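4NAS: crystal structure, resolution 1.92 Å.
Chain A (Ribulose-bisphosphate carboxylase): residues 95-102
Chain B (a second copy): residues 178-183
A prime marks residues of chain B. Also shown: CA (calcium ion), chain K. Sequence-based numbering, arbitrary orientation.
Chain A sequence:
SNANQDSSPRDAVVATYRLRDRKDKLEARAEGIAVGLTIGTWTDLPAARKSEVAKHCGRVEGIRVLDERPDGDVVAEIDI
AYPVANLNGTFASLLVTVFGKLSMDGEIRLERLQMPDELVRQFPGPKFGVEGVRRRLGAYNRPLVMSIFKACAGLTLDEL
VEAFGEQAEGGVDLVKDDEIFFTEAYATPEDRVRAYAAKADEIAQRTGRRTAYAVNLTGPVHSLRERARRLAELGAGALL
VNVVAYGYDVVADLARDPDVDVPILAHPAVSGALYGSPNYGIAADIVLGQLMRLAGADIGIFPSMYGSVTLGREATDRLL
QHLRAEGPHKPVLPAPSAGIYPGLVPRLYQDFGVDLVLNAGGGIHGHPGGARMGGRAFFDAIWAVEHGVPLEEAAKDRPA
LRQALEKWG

Chain A 95-102: LVTVFGKL
Chain B (178-183) DEIFFT

Chain A enters at Leu95 within a helix that begins earlier in the chain, with Phe99 N donating to Leu95 O at 2.8 Å. Across from it lies an irregular segment of chain B, residues 178′–183′, and the nearest CA atoms are those of Thr97 and Ile180′, 5.9 Å apart. No direct hydrogen bond crosses between the modelled atoms; van der Waals packing and bridging waters make the contact.

Asp178′ (phi/psi −65/140) opens a type I turn that Phe181′ N closes on Asp178′ O at 3.1 Å. Its chi1 is t (chi2 −10°), and it does not touch chain A. Its carboxylate serves the calcium ion instead, OD1 lying 2.3 Å from CA.

Glu179′ (−66/−15) binds the same ion through OE1, also at 2.3 Å from CA. The shared cation lets Asp178′ OD1 and Glu179′ OE1 sit 3.0 Å apart despite their like charge. The side chain, p at chi1, m at chi2 and −17° at chi3, starts toward the helix, and its CG lies 3.9 Å from Val96 CG1. A long acidic residue suits this place: its CG packs against Val96 while its carboxylate meets metal and water. Glu179′ OE2 accepts from water 3, a calcium ligand, with 2.7 Å between Glu179′ OE2 and the oxygen of water 3, and lies 3.0 Å from water 1. Water 1 also accepts from Lys101 N at 2.6 Å and lies 2.6 Å from Val96 O, so it links the turn to chain A's backbone. Lys101 is modelled only to CB, which lies 3.8 Å from Glu179′ OE2.

Val96 (−58/−35, chi1 t) points toward chain B, and its CG1 reaches Glu179′ O at 3.6 Å. A compact, branched side chain fits between the glutamate and Phe182′.

Ile180′ (−83/−2, chi1 p, chi2 t) leaves CA sideways and its end leads away; CG2 stays 4.4 Å from Val96 O. Its carbonyl does more: water 2 donates to Ile180′ O at 3.1 Å and to Thr97 OG1 at 2.9 Å. Thr97 (−71/−57, chi1 m) thus offers a hydroxyl through which a water can reach the carbonyl of Ile180′.

Phe181′ (−75/98, chi1 t) points away from chain A. The chain then brings Phe182′ (−115/−36, chi1 m, chi2 −78°) toward the helix. Val96 CG1 meets the edge of its ring, 3.7 Å from Phe182′ CE2, while Thr97 OG1 lies 4.0 Å from Phe182′ CD2. An apolar ring edge suits the methyl group of Val96.

Thr183′ (−60/131, chi1 t) is out of reach and ends the segment.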

# COMPACT_ATOMS: atom_id res chain seq x y z
N LEU A 95 6.67 -2.24 8.39
CA LEU A 95 5.24 -1.96 8.40
C LEU A 95 4.43 -3.08 9.06
O LEU A 95 3.57 -2.81 9.90
CB LEU A 95 4.73 -1.70 6.99
CG LEU A 95 5.18 -0.36 6.39
CD1 LEU A 95 4.90 -0.35 4.90
CD2 LEU A 95 4.46 0.76 7.09
N VAL A 96 4.70 -4.32 8.67
CA VAL A 96 4.01 -5.47 9.29
C VAL A 96 4.22 -5.53 10.81
O VAL A 96 3.33 -5.93 11.56
CB VAL A 96 4.45 -6.80 8.64
CG1 VAL A 96 4.01 -8.02 9.49
CG2 VAL A 96 3.91 -6.91 7.23
N THR A 97 5.41 -5.13 11.27
CA THR A 97 5.70 -5.14 12.71
C THR A 97 4.94 -4.04 13.47
O THR A 97 4.16 -4.33 14.39
CB THR A 97 7.23 -5.05 13.01
OG1 THR A 97 7.89 -6.19 12.44
CG2 THR A 97 7.50 -5.06 14.52
N VAL A 98 5.13 -2.79 13.06
CA VAL A 98 4.50 -1.68 13.79
C VAL A 98 3.03 -1.44 13.45
O VAL A 98 2.34 -0.73 14.18
CB VAL A 98 5.26 -0.34 13.60
CG1 VAL A 98 6.72 -0.50 13.99
CG2 VAL A 98 5.13 0.15 12.16
N PHE A 99 2.54 -2.00 12.35
CA PHE A 99 1.16 -1.72 11.96
C PHE A 99 0.59 -2.74 10.99
O PHE A 99 -0.07 -2.39 10.03
CB PHE A 99 1.02 -0.29 11.40
CG PHE A 99 -0.29 0.38 11.77
CD1 PHE A 99 -0.69 0.48 13.10
CD2 PHE A 99 -1.11 0.91 10.81
CE1 PHE A 99 -1.89 1.11 13.46
CE2 PHE A 99 -2.32 1.56 11.17
CZ PHE A 99 -2.71 1.64 12.49
N GLY A 100 0.84 -4.02 11.27
CA GLY A 100 0.31 -5.12 10.47
C GLY A 100 -1.01 -5.58 11.06
O GLY A 100 -2.07 -5.08 10.69
N LYS A 101 -0.95 -6.52 12.00
CA LYS A 101 -2.15 -6.98 12.70
C LYS A 101 -2.78 -5.84 13.51
O LYS A 101 -4.01 -5.77 13.65
CB LYS A 101 -1.85 -8.16 13.62
N LEU A 102 -1.94 -4.94 14.00
CA LEU A 102 -2.41 -3.82 14.81
C LEU A 102 -3.33 -2.86 14.02
O LEU A 102 -4.24 -2.27 14.59
CB LEU A 102 -1.22 -3.07 15.41
CG LEU A 102 -1.41 -2.16 16.61
CD1 LEU A 102 -2.30 -2.78 17.70
CD2 LEU A 102 -0.03 -1.83 17.21
N ASP B 178 4.03 -17.16 12.52
CA ASP B 178 3.42 -15.87 12.88
C ASP B 178 3.93 -14.87 11.84
O ASP B 178 5.08 -14.94 11.45
CB ASP B 178 3.88 -15.45 14.27
CG ASP B 178 3.01 -14.37 14.88
OD1 ASP B 178 2.14 -13.79 14.17
OD2 ASP B 178 3.20 -14.09 16.08
N GLU B 179 3.07 -13.97 11.37
CA GLU B 179 3.45 -13.06 10.27
C GLU B 179 4.56 -12.06 10.64
O GLU B 179 5.15 -11.42 9.75
CB GLU B 179 2.22 -12.30 9.72
CG GLU B 179 1.81 -11.05 10.56
CD GLU B 179 1.08 -11.40 11.85
OE1 GLU B 179 0.61 -12.54 11.96
OE2 GLU B 179 0.97 -10.54 12.76
N ILE B 180 4.82 -11.89 11.94
CA ILE B 180 5.89 -10.99 12.38
C ILE B 180 7.29 -11.60 12.36
O ILE B 180 8.27 -10.94 12.68
CB ILE B 180 5.61 -10.41 13.76
CG1 ILE B 180 5.48 -11.56 14.77
CG2 ILE B 180 4.35 -9.56 13.74
CD1 ILE B 180 5.60 -11.11 16.23
N PHE B 181 7.39 -12.88 11.98
CA PHE B 181 8.68 -13.57 12.01
C PHE B 181 9.57 -13.12 10.86
O PHE B 181 9.44 -13.63 9.75
CB PHE B 181 8.46 -15.08 11.90
CG PHE B 181 9.66 -15.92 12.31
CD1 PHE B 181 10.82 -15.34 12.80
CD2 PHE B 181 9.59 -17.29 12.21
CE1 PHE B 181 11.92 -16.14 13.20
CE2 PHE B 181 10.66 -18.09 12.60
CZ PHE B 181 11.83 -17.51 13.08
N PHE B 182 10.48 -12.17 11.11
CA PHE B 182 11.38 -11.67 10.07
C PHE B 182 12.88 -11.97 10.30
O PHE B 182 13.60 -12.23 9.35
CB PHE B 182 11.17 -10.17 9.86
CG PHE B 182 9.85 -9.83 9.27
CD1 PHE B 182 9.63 -10.00 7.91
CD2 PHE B 182 8.83 -9.32 10.05
CE1 PHE B 182 8.42 -9.69 7.35
CE2 PHE B 182 7.58 -9.01 9.48
CZ PHE B 182 7.38 -9.19 8.14
N THR B 183 13.34 -11.93 11.56
CA THR B 183 14.75 -12.22 11.84
C THR B 183 15.20 -13.62 11.41
O THR B 183 14.55 -14.63 11.73
CB THR B 183 15.12 -12.00 13.33
OG1 THR B 183 16.42 -12.55 13.58
CG2 THR B 183 14.13 -12.70 14.25
CA CA K . -0.14 -13.52 13.88
O HOH W 1 1.46 -7.58 12.30
O HOH W 2 8.99 -8.30 14.05
O HOH W 3 0.29 -11.36 15.23
O HOH W 4 -2.15 -13.27 12.77
O HOH W 5 -0.79 -14.65 15.65